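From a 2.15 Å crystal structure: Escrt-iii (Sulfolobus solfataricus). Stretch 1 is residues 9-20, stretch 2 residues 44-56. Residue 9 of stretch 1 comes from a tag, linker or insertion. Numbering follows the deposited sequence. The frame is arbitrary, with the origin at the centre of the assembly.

Stretch 1 9-20: MITERELLDYIV
Stretch 2, residues 44-56: KLLEALKNKGLIA

Two helices that cross nearly at right angles can share only a short patch, and the pair described here illustrates how such a patch is furnished: leucines and isoleucines packed together, with one salt bridge, Glu12 to Lys52, made by a glutamate that is itself largely covered. Stretch 1 enters extended, with phi/psi of -133/163 at Ile10 and -90/162 at Thr11, then turns into a helix from Glu12 to Val20, continuing beyond it, with angles near -60/-45. Thr11 caps it: Glu14 N donates to Thr11 OG1 (3.1 Å), and in return Thr11 N donates to Glu14 OE1 (2.8 Å). Stretch 2 is helical from Lys44 to Asn51, near -64/-41 until psi loosens to -23 at Asn51, in a helix begun earlier in the chain. It closes in a Schellman motif, with Gly53 N bonded to Lys50 O at 2.9 Å and Leu54 N to Leu49 O at 3.0 Å; Gly53 adopts phi/psi of 65/25, a positive phi that favours glycine. Ile55 and Ala56 then extend as a strand that continues onward. The helix axes approach to 9.8 Å with a signed crossing angle of -84°, and the backbones come nearest at Glu12 and Leu45, whose CA atoms lie 5.7 Å apart.

About 570 Å² is buried, counting both sides. Leu45 (m, t) points toward stretch 1 and meets the lead-in and first turn of its helix: its CD1 lies 3.6 Å from Ile10 CG1, its CD2 3.7 Å from Glu12 CG, and its CB 3.7 Å from Leu15 CD2. Ile10 (p, t) starts sideways, but its end comes nearer. One turn along stretch 2, Leu49 (m, t) places CD1 4.2 Å from both Leu15 CD2 and Leu16 CB. Leu15 and Leu16 share the t, p rotamer and point toward the partner. Leu16 CD1 reaches Ile55 CG2 at 3.6 Å, so the contact extends beyond the helix into the strand; Ile55 is p, t. Ile19 (m, t) brings CD1 to 3.9 Å from Leu46 CD2. Leu46 (m, t) directs its CA-to-CB bond away, yet its branched end returns to the contact, its CD2 also lying 4.0 Å from Leu15 CD2. Branched aliphatic side chains suit this buried ground, where they pack without leaving polar groups unpaired.

Glu12 shows how a charged residue can serve an apolar contact. Its m, t side chain, with chi3 at 22°, rests CG on Leu45 CD2 and CB 4.0 Å from Leu49 CD2 while carrying the carboxylate past Ala48, whose CB sits 3.4 Å from Glu12 OE2; the small methyl takes little room there. Lys52 (m, t, t, t) extends to meet it, and Lys52 NZ donates to Glu12 OE1 at 2.8 Å in a salt bridge.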

# COMPACT_ATOMS: atom_id res chain seq x y z
N MET A 9 5.24 7.64 -9.08
CA MET A 9 5.12 8.07 -7.70
C MET A 9 3.66 8.30 -7.36
O MET A 9 2.90 8.84 -8.17
CB MET A 9 5.92 9.36 -7.45
CG MET A 9 7.43 9.20 -7.64
SD MET A 9 8.19 8.02 -6.49
CE MET A 9 8.13 8.95 -4.95
N ILE A 10 3.27 7.87 -6.16
CA ILE A 10 1.94 8.16 -5.63
C ILE A 10 2.04 8.67 -4.20
O ILE A 10 3.08 8.52 -3.55
CB ILE A 10 0.99 6.93 -5.72
CG1 ILE A 10 1.60 5.72 -5.00
CG2 ILE A 10 0.64 6.61 -7.19
CD1 ILE A 10 0.59 4.61 -4.72
N THR A 11 0.97 9.28 -3.71
CA THR A 11 0.92 9.79 -2.34
C THR A 11 0.38 8.71 -1.38
O THR A 11 -0.26 7.75 -1.82
CB THR A 11 0.00 11.02 -2.23
OG1 THR A 11 -1.34 10.64 -2.55
CG2 THR A 11 0.47 12.14 -3.18
N GLU A 12 0.63 8.90 -0.09
CA GLU A 12 0.10 8.02 0.95
C GLU A 12 -1.42 7.94 0.88
O GLU A 12 -2.00 6.86 1.07
CB GLU A 12 0.54 8.50 2.33
CG GLU A 12 2.03 8.44 2.56
CD GLU A 12 2.46 9.06 3.88
OE1 GLU A 12 1.62 9.15 4.80
OE2 GLU A 12 3.65 9.44 4.00
N ARG A 13 -2.05 9.08 0.62
CA ARG A 13 -3.50 9.20 0.51
C ARG A 13 -4.05 8.36 -0.64
O ARG A 13 -5.06 7.67 -0.49
CB ARG A 13 -3.91 10.67 0.35
CG ARG A 13 -5.42 10.93 0.41
CD ARG A 13 -5.92 10.87 1.85
NE ARG A 13 -7.26 10.27 1.95
CZ ARG A 13 -7.81 9.83 3.07
NH1 ARG A 13 -7.15 9.91 4.23
NH2 ARG A 13 -9.03 9.29 3.06
N GLU A 14 -3.36 8.42 -1.78
CA GLU A 14 -3.72 7.60 -2.94
C GLU A 14 -3.63 6.11 -2.63
O GLU A 14 -4.54 5.35 -2.95
CB GLU A 14 -2.83 7.95 -4.14
CG GLU A 14 -3.28 9.21 -4.88
CD GLU A 14 -2.28 9.67 -5.93
OE1 GLU A 14 -1.07 9.74 -5.63
OE2 GLU A 14 -2.72 9.95 -7.06
N LEU A 15 -2.54 5.70 -1.97
CA LEU A 15 -2.40 4.29 -1.61
C LEU A 15 -3.50 3.85 -0.64
O LEU A 15 -4.10 2.79 -0.82
CB LEU A 15 -1.01 3.98 -1.05
CG LEU A 15 -0.76 2.50 -0.74
CD1 LEU A 15 -0.95 1.64 -1.99
CD2 LEU A 15 0.61 2.28 -0.14
N LEU A 16 -3.77 4.68 0.37
CA LEU A 16 -4.80 4.37 1.37
C LEU A 16 -6.18 4.28 0.73
O LEU A 16 -6.94 3.37 1.03
CB LEU A 16 -4.80 5.40 2.51
CG LEU A 16 -5.79 5.18 3.65
CD1 LEU A 16 -5.52 3.87 4.38
CD2 LEU A 16 -5.76 6.34 4.64
N ASP A 17 -6.49 5.23 -0.16
CA ASP A 17 -7.75 5.19 -0.90
C ASP A 17 -7.84 3.91 -1.74
O ASP A 17 -8.88 3.27 -1.78
CB ASP A 17 -7.91 6.43 -1.80
CG ASP A 17 -8.29 7.68 -1.02
OD1 ASP A 17 -8.70 7.58 0.16
OD2 ASP A 17 -8.19 8.78 -1.60
N TYR A 18 -6.74 3.55 -2.41
CA TYR A 18 -6.71 2.32 -3.20
C TYR A 18 -6.99 1.08 -2.33
O TYR A 18 -7.79 0.23 -2.71
CB TYR A 18 -5.36 2.15 -3.92
CG TYR A 18 -5.24 0.82 -4.64
CD1 TYR A 18 -5.68 0.68 -5.95
CD2 TYR A 18 -4.70 -0.29 -4.00
CE1 TYR A 18 -5.59 -0.55 -6.62
CE2 TYR A 18 -4.60 -1.52 -4.65
CZ TYR A 18 -5.04 -1.64 -5.96
OH TYR A 18 -4.93 -2.84 -6.61
N ILE A 19 -6.33 1.02 -1.18
CA ILE A 19 -6.49 -0.09 -0.24
C ILE A 19 -7.94 -0.23 0.22
O ILE A 19 -8.51 -1.32 0.20
CB ILE A 19 -5.55 0.07 0.97
CG1 ILE A 19 -4.10 -0.21 0.56
CG2 ILE A 19 -5.97 -0.84 2.11
CD1 ILE A 19 -3.07 0.37 1.52
N VAL A 20 -8.55 0.88 0.64
CA VAL A 20 -9.95 0.87 1.07
C VAL A 20 -10.85 0.41 -0.08
O VAL A 20 -11.66 -0.51 0.09
CB VAL A 20 -10.38 2.25 1.61
CG1 VAL A 20 -11.89 2.31 1.82
CG2 VAL A 20 -9.64 2.56 2.92
N LYS A 44 7.66 1.56 1.44
CA LYS A 44 7.91 2.84 2.10
C LYS A 44 6.61 3.57 2.44
O LYS A 44 6.45 4.05 3.57
CB LYS A 44 8.82 3.70 1.21
CG LYS A 44 9.17 5.09 1.74
CD LYS A 44 10.23 5.73 0.83
CE LYS A 44 10.08 7.25 0.76
NZ LYS A 44 10.74 7.91 1.93
N LEU A 45 5.67 3.63 1.49
CA LEU A 45 4.37 4.28 1.74
C LEU A 45 3.53 3.53 2.77
O LEU A 45 2.85 4.16 3.59
CB LEU A 45 3.58 4.47 0.44
CG LEU A 45 4.15 5.43 -0.62
CD1 LEU A 45 3.48 5.20 -1.96
CD2 LEU A 45 4.03 6.89 -0.19
N LEU A 46 3.57 2.20 2.73
CA LEU A 46 2.84 1.38 3.71
C LEU A 46 3.37 1.60 5.12
O LEU A 46 2.59 1.67 6.07
CB LEU A 46 2.93 -0.10 3.37
CG LEU A 46 2.04 -0.68 2.27
CD1 LEU A 46 2.48 -2.11 2.00
CD2 LEU A 46 0.57 -0.62 2.66
N GLU A 47 4.70 1.69 5.24
CA GLU A 47 5.34 1.93 6.54
C GLU A 47 4.92 3.26 7.15
O GLU A 47 4.66 3.33 8.35
CB GLU A 47 6.86 1.83 6.44
CG GLU A 47 7.39 0.42 6.14
CD GLU A 47 7.00 -0.63 7.18
OE1 GLU A 47 6.62 -0.27 8.32
OE2 GLU A 47 7.08 -1.83 6.86
N ALA A 48 4.85 4.30 6.32
CA ALA A 48 4.42 5.62 6.77
C ALA A 48 2.95 5.62 7.22
O ALA A 48 2.61 6.25 8.22
CB ALA A 48 4.66 6.67 5.69
N LEU A 49 2.10 4.90 6.48
CA LEU A 49 0.70 4.71 6.87
C LEU A 49 0.58 3.93 8.18
O LEU A 49 -0.23 4.29 9.04
CB LEU A 49 -0.08 3.99 5.76
CG LEU A 49 -0.39 4.77 4.49
CD1 LEU A 49 -1.02 3.86 3.43
CD2 LEU A 49 -1.30 5.97 4.78
N LYS A 50 1.38 2.88 8.33
CA LYS A 50 1.40 2.07 9.54
C LYS A 50 1.87 2.89 10.74
O LYS A 50 1.25 2.85 11.81
CB LYS A 50 2.30 0.85 9.34
CG LYS A 50 2.20 -0.18 10.46
CD LYS A 50 3.16 -1.35 10.25
CE LYS A 50 4.55 -1.03 10.79
NZ LYS A 50 5.43 -2.23 10.76
N ASN A 51 2.96 3.64 10.57
CA ASN A 51 3.54 4.44 11.64
C ASN A 51 2.67 5.63 12.06
O ASN A 51 2.77 6.10 13.19
CB ASN A 51 4.97 4.87 11.31
CG ASN A 51 5.94 3.69 11.20
OD1 ASN A 51 5.73 2.63 11.81
ND2 ASN A 51 7.00 3.86 10.42
N LYS A 52 1.80 6.09 11.16
CA LYS A 52 0.80 7.10 11.50
C LYS A 52 -0.46 6.49 12.13
O LYS A 52 -1.42 7.21 12.44
CB LYS A 52 0.41 7.92 10.27
CG LYS A 52 1.51 8.86 9.80
CD LYS A 52 1.09 9.58 8.53
CE LYS A 52 2.29 10.26 7.91
NZ LYS A 52 1.87 11.10 6.76
N GLY A 53 -0.45 5.17 12.33
CA GLY A 53 -1.59 4.44 12.89
C GLY A 53 -2.84 4.45 12.02
O GLY A 53 -3.96 4.29 12.52
N LEU A 54 -2.66 4.63 10.71
CA LEU A 54 -3.78 4.69 9.78
C LEU A 54 -4.22 3.32 9.27
O LEU A 54 -5.39 3.13 8.90
CB LEU A 54 -3.45 5.62 8.60
CG LEU A 54 -3.36 7.12 8.91
CD1 LEU A 54 -2.83 7.89 7.71
CD2 LEU A 54 -4.71 7.68 9.36
N ILE A 55 -3.29 2.37 9.25
CA ILE A 55 -3.57 0.99 8.81
C ILE A 55 -3.05 -0.03 9.82
O ILE A 55 -2.09 0.23 10.53
CB ILE A 55 -2.98 0.69 7.40
CG1 ILE A 55 -1.45 0.77 7.40
CG2 ILE A 55 -3.58 1.64 6.36
CD1 ILE A 55 -0.80 0.30 6.10
N ALA A 56 -3.70 -1.20 9.86
CA ALA A 56 -3.22 -2.36 10.60
C ALA A 56 -2.91 -3.48 9.61
O ALA A 56 -3.81 -4.07 9.01
CB ALA A 56 -4.26 -2.81 11.63